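Local coordinates for ferritin like protein (Caulobacter vibrioides, PDB 3HL1) that is of unproven function but belongs to the ferritin-like family, many of whose members bind metal within a four-helix bundle, at residues A[59-64]-A[200-205]; A[16-21]-A[146-151]; A[182-187]-A[193-198]; A[69-74]-A[165-170]. All coordinates share one frame; numbering follows the deposited sequence.

Interaction 1: A[59-64]-A[200-205]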
loop_
_atom_site.group_PDB
_atom_site.type_symbol
_atom_site.label_atom_id
_atom_site.label_comp_id
_atom_site.label_asym_id
_atom_site.label_seq_id
_atom_site.Cartn_x
_atom_site.Cartn_y
_atom_site.Cartn_z
ATOM N N GLN A 59 8.537 2.600 -0.683
ATOM C CA GLN A 59 9.906 3.046 -0.903
ATOM C C GLN A 59 10.172 3.531 -2.339
ATOM O O GLN A 59 10.829 4.553 -2.543
ATOM C CB GLN A 59 10.892 1.918 -0.549
ATOM C CG GLN A 59 12.322 2.209 -1.016
ATOM C CD GLN A 59 13.299 1.154 -0.593
ATOM O OE1 GLN A 59 13.555 0.992 0.604
ATOM N NE2 GLN A 59 13.858 0.423 -1.572
ATOM N N LEU A 60 9.663 2.793 -3.318
ATOM C CA LEU A 60 9.870 3.112 -4.737
ATOM C C LEU A 60 9.185 4.382 -5.103
ATOM O O LEU A 60 9.751 5.202 -5.866
ATOM C CB LEU A 60 9.397 1.951 -5.633
ATOM C CG LEU A 60 10.172 0.610 -5.450
ATOM C CD1 LEU A 60 9.706 -0.408 -6.499
ATOM C CD2 LEU A 60 11.647 0.826 -5.530
ATOM N N VAL A 61 7.968 4.568 -4.602
ATOM C CA VAL A 61 7.263 5.802 -4.825
ATOM C C VAL A 61 8.045 6.967 -4.208
ATOM O O VAL A 61 8.226 7.968 -4.851
ATOM C CB VAL A 61 5.783 5.792 -4.347
ATOM C CG1 VAL A 61 5.194 7.214 -4.450
ATOM C CG2 VAL A 61 4.936 4.830 -5.195
ATOM N N SER A 62 8.527 6.819 -2.975
ATOM C CA SER A 62 9.350 7.860 -2.363
ATOM C C SER A 62 10.571 8.193 -3.253
ATOM O O SER A 62 10.944 9.350 -3.449
ATOM C CB SER A 62 9.847 7.428 -0.975
ATOM O OG SER A 62 10.654 8.462 -0.399
ATOM N N ASN A 63 11.217 7.165 -3.771
ATOM C CA ASN A 63 12.388 7.348 -4.635
ATOM C C ASN A 63 12.059 8.082 -5.928
ATOM O O ASN A 63 12.773 9.012 -6.311
ATOM C CB ASN A 63 13.080 5.975 -4.960
ATOM C CG ASN A 63 13.837 5.425 -3.788
ATOM O OD1 ASN A 63 14.046 6.121 -2.769
ATOM N ND2 ASN A 63 14.307 4.138 -3.921
ATOM N N ILE A 64 10.949 7.738 -6.545
ATOM C CA ILE A 64 10.512 8.429 -7.755
ATOM C C ILE A 64 10.178 9.897 -7.419
ATOM O O ILE A 64 10.603 10.816 -8.096
ATOM C CB ILE A 64 9.255 7.760 -8.384
ATOM C CG1 ILE A 64 9.564 6.322 -8.852
ATOM C CG2 ILE A 64 8.735 8.617 -9.591
ATOM C CD1 ILE A 64 8.307 5.535 -9.173
ATOM N N ASP A 200 7.032 0.225 -13.227
ATOM C CA ASP A 200 6.751 -1.110 -13.811
ATOM C C ASP A 200 6.852 -2.239 -12.810
ATOM O O ASP A 200 5.992 -3.070 -12.771
ATOM C CB ASP A 200 7.650 -1.406 -15.027
ATOM C CG ASP A 200 7.162 -0.695 -16.282
ATOM O OD1 ASP A 200 5.975 -0.265 -16.324
ATOM O OD2 ASP A 200 7.958 -0.547 -17.224
ATOM N N ILE A 201 7.873 -2.210 -11.957
ATOM C CA ILE A 201 7.976 -3.145 -10.857
ATOM C C ILE A 201 6.777 -3.081 -9.927
ATOM O O ILE A 201 6.309 -4.112 -9.512
ATOM C CB ILE A 201 9.253 -2.894 -10.005
ATOM C CG1 ILE A 201 10.523 -3.210 -10.802
ATOM C CG2 ILE A 201 9.203 -3.751 -8.710
ATOM C CD1 ILE A 201 11.765 -2.536 -10.269
ATOM N N ILE A 202 6.306 -1.870 -9.564
ATOM C CA ILE A 202 5.162 -1.691 -8.696
ATOM C C ILE A 202 3.883 -2.293 -9.287
ATOM O O ILE A 202 3.157 -3.036 -8.614
ATOM C CB ILE A 202 4.899 -0.175 -8.386
ATOM C CG1 ILE A 202 6.035 0.436 -7.557
ATOM C CG2 ILE A 202 3.584 -0.026 -7.614
ATOM C CD1 ILE A 202 5.986 1.974 -7.439
ATOM N N VAL A 203 3.597 -1.936 -10.536
ATOM C CA VAL A 203 2.377 -2.374 -11.204
ATOM C C VAL A 203 2.410 -3.887 -11.525
ATOM O O VAL A 203 1.403 -4.568 -11.320
ATOM C CB VAL A 203 2.132 -1.592 -12.476
ATOM C CG1 VAL A 203 0.899 -2.140 -13.213
ATOM C CG2 VAL A 203 1.921 -0.089 -12.109
ATOM N N ASP A 204 3.555 -4.386 -11.995
ATOM C CA ASP A 204 3.737 -5.820 -12.277
ATOM C C ASP A 204 3.469 -6.660 -11.040
ATOM O O ASP A 204 2.913 -7.735 -11.152
ATOM C CB ASP A 204 5.165 -6.166 -12.711
ATOM C CG ASP A 204 5.532 -5.648 -14.101
ATOM O OD1 ASP A 204 4.684 -5.095 -14.807
ATOM O OD2 ASP A 204 6.716 -5.764 -14.459
ATOM N N GLN A 205 3.872 -6.178 -9.873
ATOM C CA GLN A 205 3.674 -6.922 -8.623
ATOM C C GLN A 205 2.211 -6.950 -8.204
ATOM O O GLN A 205 1.754 -7.955 -7.715
ATOM C CB GLN A 205 4.555 -6.389 -7.488
ATOM C CG GLN A 205 6.043 -6.698 -7.683
ATOM C CD GLN A 205 6.920 -6.288 -6.508
ATOM O OE1 GLN A 205 6.530 -5.510 -5.651
ATOM N NE2 GLN A 205 8.126 -6.830 -6.474
#

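Interaction 2: A[16-21]-A[146-151]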
loop_
_atom_site.group_PDB
_atom_site.type_symbol
_atom_site.label_atom_id
_atom_site.label_comp_id
_atom_site.label_asym_id
_atom_site.label_seq_id
_atom_site.Cartn_x
_atom_site.Cartn_y
_atom_site.Cartn_z
ATOM N N GLN A 16 2.093 11.901 -3.668
ATOM C CA GLN A 16 1.556 11.785 -2.293
ATOM C C GLN A 16 0.365 10.857 -2.251
ATOM O O GLN A 16 0.273 10.028 -1.341
ATOM C CB GLN A 16 1.139 13.130 -1.726
ATOM C CG GLN A 16 0.766 13.092 -0.227
ATOM C CD GLN A 16 1.892 12.595 0.601
ATOM O OE1 GLN A 16 3.005 13.113 0.503
ATOM N NE2 GLN A 16 1.646 11.573 1.381
ATOM N N GLY A 17 -0.495 10.931 -3.272
ATOM C CA GLY A 17 -1.634 10.065 -3.347
ATOM C C GLY A 17 -1.276 8.605 -3.515
ATOM O O GLY A 17 -1.917 7.732 -2.896
ATOM N N ALA A 18 -0.279 8.344 -4.338
ATOM C CA ALA A 18 0.183 6.986 -4.598
ATOM C C ALA A 18 0.779 6.438 -3.330
ATOM O O ALA A 18 0.488 5.307 -2.956
ATOM C CB ALA A 18 1.179 6.939 -5.794
ATOM N N ILE A 19 1.605 7.224 -2.617
ATOM C CA ILE A 19 2.175 6.699 -1.387
ATOM C C ILE A 19 1.098 6.480 -0.318
ATOM O O ILE A 19 1.164 5.500 0.413
ATOM C CB ILE A 19 3.411 7.500 -0.906
ATOM C CG1 ILE A 19 4.434 6.493 -0.295
ATOM C CG2 ILE A 19 2.968 8.516 0.016
ATOM C CD1 ILE A 19 5.772 7.007 -0.079
ATOM N N ASP A 20 0.093 7.357 -0.258
ATOM C CA ASP A 20 -1.007 7.200 0.724
ATOM C C ASP A 20 -1.771 5.906 0.472
ATOM O O ASP A 20 -2.138 5.190 1.411
ATOM C CB ASP A 20 -1.975 8.358 0.663
ATOM C CG ASP A 20 -1.402 9.664 1.239
ATOM O OD1 ASP A 20 -0.329 9.677 1.814
ATOM O OD2 ASP A 20 -2.078 10.661 0.980
ATOM N N LEU A 21 -1.968 5.574 -0.801
ATOM C CA LEU A 21 -2.712 4.367 -1.144
ATOM C C LEU A 21 -1.884 3.159 -0.800
ATOM O O LEU A 21 -2.372 2.220 -0.146
ATOM C CB LEU A 21 -3.112 4.356 -2.627
ATOM C CG LEU A 21 -3.858 3.081 -3.144
ATOM C CD1 LEU A 21 -5.068 2.665 -2.335
ATOM C CD2 LEU A 21 -4.308 3.326 -4.547
ATOM N N GLU A 146 -4.483 2.125 -13.246
ATOM C CA GLU A 146 -4.856 3.363 -13.924
ATOM C C GLU A 146 -4.197 4.582 -13.270
ATOM O O GLU A 146 -3.762 5.552 -13.932
ATOM C CB GLU A 146 -6.370 3.565 -13.903
ATOM C CG GLU A 146 -6.809 4.786 -14.728
ATOM C CD GLU A 146 -8.274 5.206 -14.538
ATOM O OE1 GLU A 146 -9.065 4.409 -14.003
ATOM O OE2 GLU A 146 -8.624 6.349 -14.955
ATOM N N PHE A 147 -4.202 4.592 -11.952
ATOM C CA PHE A 147 -3.487 5.648 -11.196
ATOM C C PHE A 147 -2.030 5.733 -11.717
ATOM O O PHE A 147 -1.536 6.821 -12.063
ATOM C CB PHE A 147 -3.498 5.310 -9.701
ATOM C CG PHE A 147 -3.093 6.489 -8.774
ATOM C CD1 PHE A 147 -2.056 7.342 -9.088
ATOM C CD2 PHE A 147 -3.770 6.708 -7.603
ATOM C CE1 PHE A 147 -1.723 8.407 -8.263
ATOM C CE2 PHE A 147 -3.433 7.777 -6.780
ATOM C CZ PHE A 147 -2.419 8.627 -7.135
ATOM N N TYR A 148 -1.322 4.601 -11.766
ATOM C CA TYR A 148 0.046 4.604 -12.276
ATOM C C TYR A 148 0.195 4.967 -13.740
ATOM O O TYR A 148 1.207 5.569 -14.096
ATOM C CB TYR A 148 0.812 3.328 -11.917
ATOM C CG TYR A 148 1.178 3.306 -10.453
ATOM C CD1 TYR A 148 2.117 4.211 -9.935
ATOM C CD2 TYR A 148 0.579 2.434 -9.564
ATOM C CE1 TYR A 148 2.443 4.212 -8.584
ATOM C CE2 TYR A 148 0.923 2.426 -8.200
ATOM C CZ TYR A 148 1.851 3.336 -7.731
ATOM O OH TYR A 148 2.174 3.370 -6.417
ATOM N N ASP A 149 -0.781 4.616 -14.588
ATOM C CA ASP A 149 -0.805 5.121 -15.945
ATOM C C ASP A 149 -0.783 6.651 -16.060
ATOM O O ASP A 149 -0.062 7.218 -16.912
ATOM C CB ASP A 149 -2.096 4.680 -16.631
ATOM C CG ASP A 149 -2.026 3.301 -17.212
ATOM O OD1 ASP A 149 -0.973 2.638 -17.181
ATOM O OD2 ASP A 149 -3.073 2.900 -17.739
ATOM N N ALA A 150 -1.667 7.301 -15.295
ATOM C CA ALA A 150 -1.722 8.775 -15.209
ATOM C C ALA A 150 -0.391 9.305 -14.693
ATOM O O ALA A 150 0.185 10.255 -15.238
ATOM C CB ALA A 150 -2.847 9.206 -14.300
ATOM N N LEU A 151 0.117 8.704 -13.629
ATOM C CA LEU A 151 1.403 9.149 -13.088
ATOM C C LEU A 151 2.548 9.128 -14.134
ATOM O O LEU A 151 3.297 10.062 -14.260
ATOM C CB LEU A 151 1.764 8.301 -11.884
ATOM C CG LEU A 151 2.810 8.942 -10.980
ATOM C CD1 LEU A 151 2.216 10.079 -10.148
ATOM C CD2 LEU A 151 3.468 7.851 -10.076
#

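Interaction 3: A[182-187]-A[193-198]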
loop_
_atom_site.group_PDB
_atom_site.type_symbol
_atom_site.label_atom_id
_atom_site.label_comp_id
_atom_site.label_asym_id
_atom_site.label_seq_id
_atom_site.Cartn_x
_atom_site.Cartn_y
_atom_site.Cartn_z
ATOM N N LEU A 182 17.237 0.069 -6.367
ATOM C CA LEU A 182 16.026 0.413 -7.054
ATOM C C LEU A 182 15.786 1.897 -6.738
ATOM O O LEU A 182 14.882 2.298 -5.975
ATOM C CB LEU A 182 14.924 -0.518 -6.635
ATOM C CG LEU A 182 15.001 -1.968 -7.131
ATOM C CD1 LEU A 182 13.807 -2.702 -6.600
ATOM C CD2 LEU A 182 15.041 -2.084 -8.655
ATOM N N THR A 183 16.687 2.676 -7.308
ATOM C CA THR A 183 16.777 4.098 -7.081
ATOM C C THR A 183 17.002 4.813 -8.395
ATOM O O THR A 183 17.394 4.226 -9.407
ATOM C CB THR A 183 17.967 4.446 -6.166
ATOM O OG1 THR A 183 19.161 4.074 -6.828
ATOM C CG2 THR A 183 17.908 3.716 -4.857
ATOM N N VAL A 184 16.803 6.117 -8.363
ATOM C CA VAL A 184 17.056 6.960 -9.499
ATOM C C VAL A 184 18.406 7.629 -9.286
ATOM O O VAL A 184 18.573 8.516 -8.431
ATOM C CB VAL A 184 15.903 7.962 -9.693
ATOM C CG1 VAL A 184 16.198 8.900 -10.863
ATOM C CG2 VAL A 184 14.555 7.170 -9.901
ATOM N N THR A 185 19.382 7.176 -10.072
ATOM C CA THR A 185 20.761 7.641 -9.946
ATOM C C THR A 185 21.144 8.648 -11.022
ATOM O O THR A 185 22.162 9.296 -10.906
ATOM C CB THR A 185 21.751 6.475 -10.052
ATOM O OG1 THR A 185 21.575 5.831 -11.319
ATOM C CG2 THR A 185 21.518 5.477 -8.938
ATOM N N GLU A 186 20.351 8.759 -12.086
ATOM C CA GLU A 186 20.642 9.675 -13.188
ATOM C C GLU A 186 19.623 10.818 -13.283
ATOM O O GLU A 186 18.493 10.709 -12.819
ATOM C CB GLU A 186 20.612 8.950 -14.528
ATOM C CG GLU A 186 21.437 7.701 -14.628
ATOM C CD GLU A 186 22.912 7.979 -14.566
ATOM O OE1 GLU A 186 23.331 8.977 -15.190
ATOM O OE2 GLU A 186 23.650 7.198 -13.907
ATOM N N SER A 187 20.038 11.912 -13.923
ATOM C CA SER A 187 19.196 13.074 -14.061
ATOM C C SER A 187 18.481 13.103 -15.390
ATOM O O SER A 187 18.776 12.321 -16.310
ATOM C CB SER A 187 19.986 14.339 -13.894
ATOM O OG SER A 187 20.608 14.382 -12.613
ATOM N N LEU A 193 13.738 7.502 -17.290
ATOM C CA LEU A 193 13.678 6.095 -17.720
ATOM C C LEU A 193 13.870 5.090 -16.540
ATOM O O LEU A 193 13.175 4.061 -16.481
ATOM C CB LEU A 193 14.668 5.833 -18.864
ATOM C CG LEU A 193 14.349 6.576 -20.170
ATOM C CD1 LEU A 193 15.416 6.447 -21.241
ATOM C CD2 LEU A 193 12.965 6.105 -20.653
ATOM N N GLN A 194 14.768 5.391 -15.610
ATOM C CA GLN A 194 14.912 4.584 -14.384
ATOM C C GLN A 194 13.638 4.608 -13.549
ATOM O O GLN A 194 13.205 3.585 -13.020
ATOM C CB GLN A 194 16.046 5.098 -13.520
ATOM C CG GLN A 194 17.396 5.012 -14.163
ATOM C CD GLN A 194 18.479 5.523 -13.296
ATOM O OE1 GLN A 194 18.357 6.590 -12.721
ATOM N NE2 GLN A 194 19.570 4.772 -13.189
ATOM N N ALA A 195 13.058 5.801 -13.396
ATOM C CA ALA A 195 11.800 5.992 -12.627
ATOM C C ALA A 195 10.690 5.143 -13.214
ATOM O O ALA A 195 9.900 4.554 -12.489
ATOM C CB ALA A 195 11.393 7.493 -12.616
ATOM N N LEU A 196 10.620 5.081 -14.538
ATOM C CA LEU A 196 9.610 4.268 -15.229
ATOM C C LEU A 196 9.768 2.789 -14.902
ATOM O O LEU A 196 8.793 2.061 -14.760
ATOM C CB LEU A 196 9.688 4.432 -16.757
ATOM C CG LEU A 196 8.989 5.608 -17.437
ATOM C CD1 LEU A 196 9.154 5.450 -18.980
ATOM C CD2 LEU A 196 7.512 5.745 -17.042
ATOM N N THR A 197 11.007 2.342 -14.788
ATOM C CA THR A 197 11.246 0.959 -14.426
ATOM C C THR A 197 10.680 0.693 -13.051
ATOM O O THR A 197 10.050 -0.322 -12.836
ATOM C CB THR A 197 12.748 0.671 -14.488
ATOM O OG1 THR A 197 13.205 0.953 -15.823
ATOM C CG2 THR A 197 13.074 -0.762 -14.056
ATOM N N LEU A 198 10.921 1.610 -12.112
ATOM C CA LEU A 198 10.376 1.466 -10.751
ATOM C C LEU A 198 8.857 1.407 -10.770
ATOM O O LEU A 198 8.271 0.576 -10.056
ATOM C CB LEU A 198 10.888 2.548 -9.805
ATOM C CG LEU A 198 12.395 2.758 -9.671
ATOM C CD1 LEU A 198 12.675 3.726 -8.547
ATOM C CD2 LEU A 198 13.092 1.480 -9.522
#

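Interaction 4: A[69-74]-A[165-170]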
loop_
_atom_site.group_PDB
_atom_site.type_symbol
_atom_site.label_atom_id
_atom_site.label_comp_id
_atom_site.label_asym_id
_atom_site.label_seq_id
_atom_site.Cartn_x
_atom_site.Cartn_y
_atom_site.Cartn_z
ATOM N N GLY A 69 11.919 15.953 -6.936
ATOM C CA GLY A 69 12.066 17.006 -5.955
ATOM C C GLY A 69 11.057 17.049 -4.810
ATOM O O GLY A 69 11.009 18.029 -4.057
ATOM N N TYR A 70 10.215 16.028 -4.692
ATOM C CA TYR A 70 9.207 15.963 -3.650
ATOM C C TYR A 70 9.475 14.839 -2.647
ATOM O O TYR A 70 9.466 13.687 -2.990
ATOM C CB TYR A 70 7.826 15.736 -4.266
ATOM C CG TYR A 70 6.674 15.665 -3.300
ATOM C CD1 TYR A 70 6.137 16.825 -2.742
ATOM C CD2 TYR A 70 6.123 14.454 -2.947
ATOM C CE1 TYR A 70 5.069 16.782 -1.854
ATOM C CE2 TYR A 70 5.035 14.379 -2.071
ATOM C CZ TYR A 70 4.531 15.535 -1.506
ATOM O OH TYR A 70 3.486 15.494 -0.598
ATOM N N SER A 71 9.630 15.178 -1.386
ATOM C CA SER A 71 9.717 14.173 -0.310
ATOM C C SER A 71 8.307 13.928 0.232
ATOM O O SER A 71 7.689 14.826 0.772
ATOM C CB SER A 71 10.628 14.655 0.827
ATOM O OG SER A 71 11.954 14.838 0.423
ATOM N N PRO A 72 7.766 12.718 0.045
ATOM C CA PRO A 72 6.429 12.476 0.618
ATOM C C PRO A 72 6.420 12.402 2.160
ATOM O O PRO A 72 7.438 12.105 2.820
ATOM C CB PRO A 72 6.031 11.110 0.068
ATOM C CG PRO A 72 7.053 10.741 -0.947
ATOM C CD PRO A 72 8.284 11.533 -0.669
ATOM N N THR A 73 5.256 12.599 2.714
ATOM C CA THR A 73 5.096 12.497 4.165
ATOM C C THR A 73 3.991 11.522 4.442
ATOM O O THR A 73 3.021 11.428 3.716
ATOM C CB THR A 73 4.705 13.861 4.761
ATOM O OG1 THR A 73 3.565 14.320 4.036
ATOM C CG2 THR A 73 5.725 14.817 4.523
ATOM N N LEU A 74 4.131 10.751 5.491
ATOM C CA LEU A 74 3.157 9.751 5.812
ATOM C C LEU A 74 2.431 10.064 7.088
ATOM O O LEU A 74 3.035 10.481 8.073
ATOM C CB LEU A 74 3.828 8.408 6.006
ATOM C CG LEU A 74 4.503 7.769 4.793
ATOM C CD1 LEU A 74 5.152 6.463 5.360
ATOM C CD2 LEU A 74 3.619 7.500 3.649
ATOM N N ASN A 165 20.279 10.667 -7.718
ATOM C CA ASN A 165 20.824 10.516 -6.353
ATOM C C ASN A 165 20.254 11.478 -5.332
ATOM O O ASN A 165 20.918 11.870 -4.385
ATOM C CB ASN A 165 22.359 10.609 -6.395
ATOM C CG ASN A 165 22.960 9.496 -7.202
ATOM O OD1 ASN A 165 22.584 8.336 -7.032
ATOM N ND2 ASN A 165 23.865 9.836 -8.106
ATOM N N GLN A 166 18.982 11.818 -5.517
ATOM C CA GLN A 166 18.355 12.849 -4.730
ATOM C C GLN A 166 17.454 12.247 -3.701
ATOM O O GLN A 166 16.340 11.826 -4.032
ATOM C CB GLN A 166 17.551 13.789 -5.648
ATOM C CG GLN A 166 17.029 15.028 -4.896
ATOM C CD GLN A 166 16.622 16.127 -5.836
ATOM O OE1 GLN A 166 17.327 17.130 -5.957
ATOM N NE2 GLN A 166 15.481 15.940 -6.533
ATOM N N LYS A 167 17.928 12.208 -2.451
ATOM C CA LYS A 167 17.182 11.694 -1.319
ATOM C C LYS A 167 16.584 10.313 -1.609
ATOM O O LYS A 167 15.406 10.045 -1.376
ATOM C CB LYS A 167 16.157 12.728 -0.890
ATOM C CG LYS A 167 16.748 14.094 -0.560
ATOM C CD LYS A 167 15.678 15.034 -0.025
ATOM C CE LYS A 167 16.224 16.293 0.507
ATOM N NZ LYS A 167 16.767 17.074 -0.577
ATOM N N GLN A 168 17.451 9.427 -2.121
ATOM C CA GLN A 168 17.052 8.072 -2.472
ATOM C C GLN A 168 17.260 7.141 -1.280
ATOM O O GLN A 168 18.189 7.316 -0.502
ATOM C CB GLN A 168 17.849 7.552 -3.657
ATOM C CG GLN A 168 17.682 8.324 -4.906
ATOM C CD GLN A 168 16.295 8.238 -5.436
ATOM O OE1 GLN A 168 15.896 7.228 -5.998
ATOM N NE2 GLN A 168 15.547 9.309 -5.283
HETATM N N MSE A 169 16.419 6.136 -1.204
HETATM C CA MSE A 169 16.394 5.159 -0.122
HETATM C C MSE A 169 16.512 3.762 -0.701
HETATM O O MSE A 169 16.035 3.485 -1.795
HETATM C CB MSE A 169 15.079 5.332 0.608
HETATM C CG MSE A 169 14.788 4.444 1.723
HETATM SE SE MSE A 169 13.104 5.134 2.379
HETATM C CE MSE A 169 12.521 3.535 3.214
ATOM N N ASP A 170 17.188 2.876 0.018
ATOM C CA ASP A 170 17.325 1.484 -0.433
ATOM C C ASP A 170 17.415 0.494 0.752
ATOM O O ASP A 170 18.499 0.100 1.152
ATOM C CB ASP A 170 18.528 1.363 -1.401
ATOM C CG ASP A 170 18.484 0.070 -2.251
ATOM O OD1 ASP A 170 17.397 -0.568 -2.369
ATOM O OD2 ASP A 170 19.543 -0.311 -2.810
#

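Interaction 1: A[59-64]-A[200-205]
Leu60 and Ile202 pack against each other in the buried contact between helices 42-67 and 188-207. Their side chains run alongside each other, pointing opposite ways. CB of Leu60 lies 3.9 Å from CD1 of Ile202. Farther out, CD1 of Leu60 rests against CG1 of Ile202, also at 3.9 Å. The same Leu60 CD1 meets CG2 of Ile201 at 4.0 Å, where the two side chains lie roughly perpendicular. Val61 CG2 meets the same Ile202 CD1 at 3.8 Å. In Ile202, CG1 stands anti to the carbonyl carbon (chi1 -66°). With chi2 extended as well, CD1 touches both Leu60 CB and Val61 CG2. The contact is wholly apolar, and no hydrogen bond crosses it.

Other helices cover its edges. Tyr148 of helix 144-157 touches both Val61 and Ile202, and Ile19 of helix 8-35 packs on Val61. Gln205 is hydrogen-bonded to His57, one turn before Leu60. The backbone O of Ile202 also binds an unknown ligand, probably from the crystallisation liquor.

The segment axes approach to 10.8 Å, with N-to-C directions 153° apart. Such near-antiparallel packing of long helices around an aliphatic core is typical of the ferritin-like helical bundle.

Interaction 2: A[16-21]-A[146-151]
Phe147 and Tyr148 press on Gly17 and Ala18 where helices 144-157 and 8-35 run nearly antiparallel in the ferritin-like bundle. The axes of the two short segments are 11.1 Å apart at closest approach.

At the start of segment 146-151, Glu146 faces other parts of the chain. Its carboxylate forms a salt bridge with Arg130 and takes backbone N-H groups of Asp133 and Gly142. This ties the beginning of helix 144-157 to the preceding loop.

Phe147 makes the main approach. Its CG is anti to the backbone N (chi1 -166°), and the ring reaches across to the backbone of helix 8-35. CZ lies 3.5 Å from N of Ala18 and 3.8 Å from C of Gly17. The ring lies oblique to these atoms. Gly17 has no side chain, and the aromatic ring can sit close to its main chain. The ring also meets that of Tyr141.

Tyr148 comes next, and its far end reaches the neighbouring helix. The hydroxyl is hydrogen-bonded to Glu22, one turn beyond Ala18. This bond fixes the end of the ring in a buried setting. Ala18 CB touches both aromatic side chains, 4.1 Å from Phe147 CE1 and 3.8 Å from Tyr148 OH.

Interaction 3: A[182-187]-A[193-198]
OE1 of Gln194 is gripped by two consecutive backbone N-H groups of the loop. Thr185 N donates to it at 2.9 Å, and Glu186 N at 3.0 Å. The bond from Glu186 is the straighter one, with an N-H...O angle of 156°. The two donors reach OE1 from opposite faces of the amide plane, each tilted away from that plane.

The other end of the amide is held as well. NE2 of Gln194 donates to OG1 of Thr185 at 2.9 Å. This bond is nearly straight, at 170°, and its acceptor lies in the amide plane. Three bonds thus fix the rotation of the amide. The chain of Gln194 is extended beyond CG, which carries the amide from the helix to the loop. Thr185 OG1 stands between its own backbone N and carbonyl carbon (chi1 59°), facing the amide nitrogen. The aliphatic CB and CG of Glu186 pack against the amide.

Apolar groups continue the contact. Val184 CG2 rests on Ala195 CB at 4.2 Å. Both methyl groups of Leu198 touch Leu182. CD1 of Leu198 lies 3.7 Å from Leu182 O, while its CD2 lies 4.0 Å from Leu182 CB. That carbonyl oxygen also accepts a hydrogen bond from Asn63 of helix 42-67.

Segment 182-187 leads directly into helix 188-207. The chain folds back along the first turns of that helix. Gln194 ties the loop to the helix through its side-chain amide, at an edge of the ferritin-like helical domain.

Interaction 4: A[69-74]-A[165-170]
Gln166 directs its side chain at Gly69, where helix 42-67 has ended. From CB the chain runs outward in an extended form. CG stands anti to the backbone N (chi1 -172°), and CD continues in the same extended direction. CB, CG and CD carry the amide across without a close contact to segment 69-74. At the tip, NE2 comes 3.6 Å from both N and CA of Gly69. The approach to N is no hydrogen bond. NE2 instead donates to the backbone O of Asn66, in the last turn of the helix. The amide therefore lies beside Gly69 while it binds the helix end.

Gly69 itself ends the helix in a Schellman motif. Its phi is positive, at 99°, a conformation glycine adopts readily, and two bonds run back into the last turn. Here two loops of the ferritin-like domain meet at the C-terminal end of helix 42-67.

Lys167 makes the second contact. Its CD lies 3.8 Å from OG of Ser71. That hydroxyl has its polar partner in Asn66, which is hydrogen-bonded to it through OD1. The methylene chain of Lys167 passes beside this bonded pair, at the protein surface.

Gln168 braces the loop that carries both side chains. Its NE2 donates to O of Gln166 at 2.9 Å, with a nearly straight angle of 170°. The donor stands above the carbonyl plane of Gln166. The same NE2 also bonds to O of Asn63, while OE1 accepts from Val184 N.

From the N terminus, helix 8-35 opens interaction 2, which closes only at helix 144-157. Helix 42-67 opens interaction 1, closed by helix 188-207. These two spans cross, tying together helices 8-35, 42-67, 144-157 and 188-207. Tyr148 of interaction 2 also packs on Val61, Ile202 and Val203 of interaction 1. Interaction 4 joins the loop after helix 42-67 to segment 165-170. It lies within the span of interaction 1 and crosses interaction 2, to which Gln16 links it through Tyr70 and Thr73. Interaction 3 is the short-range contact. It follows interaction 4 in series, also within the span of interaction 1. Asn63 bonds to Leu182 and Met169, joining interaction 1 to both loop contacts.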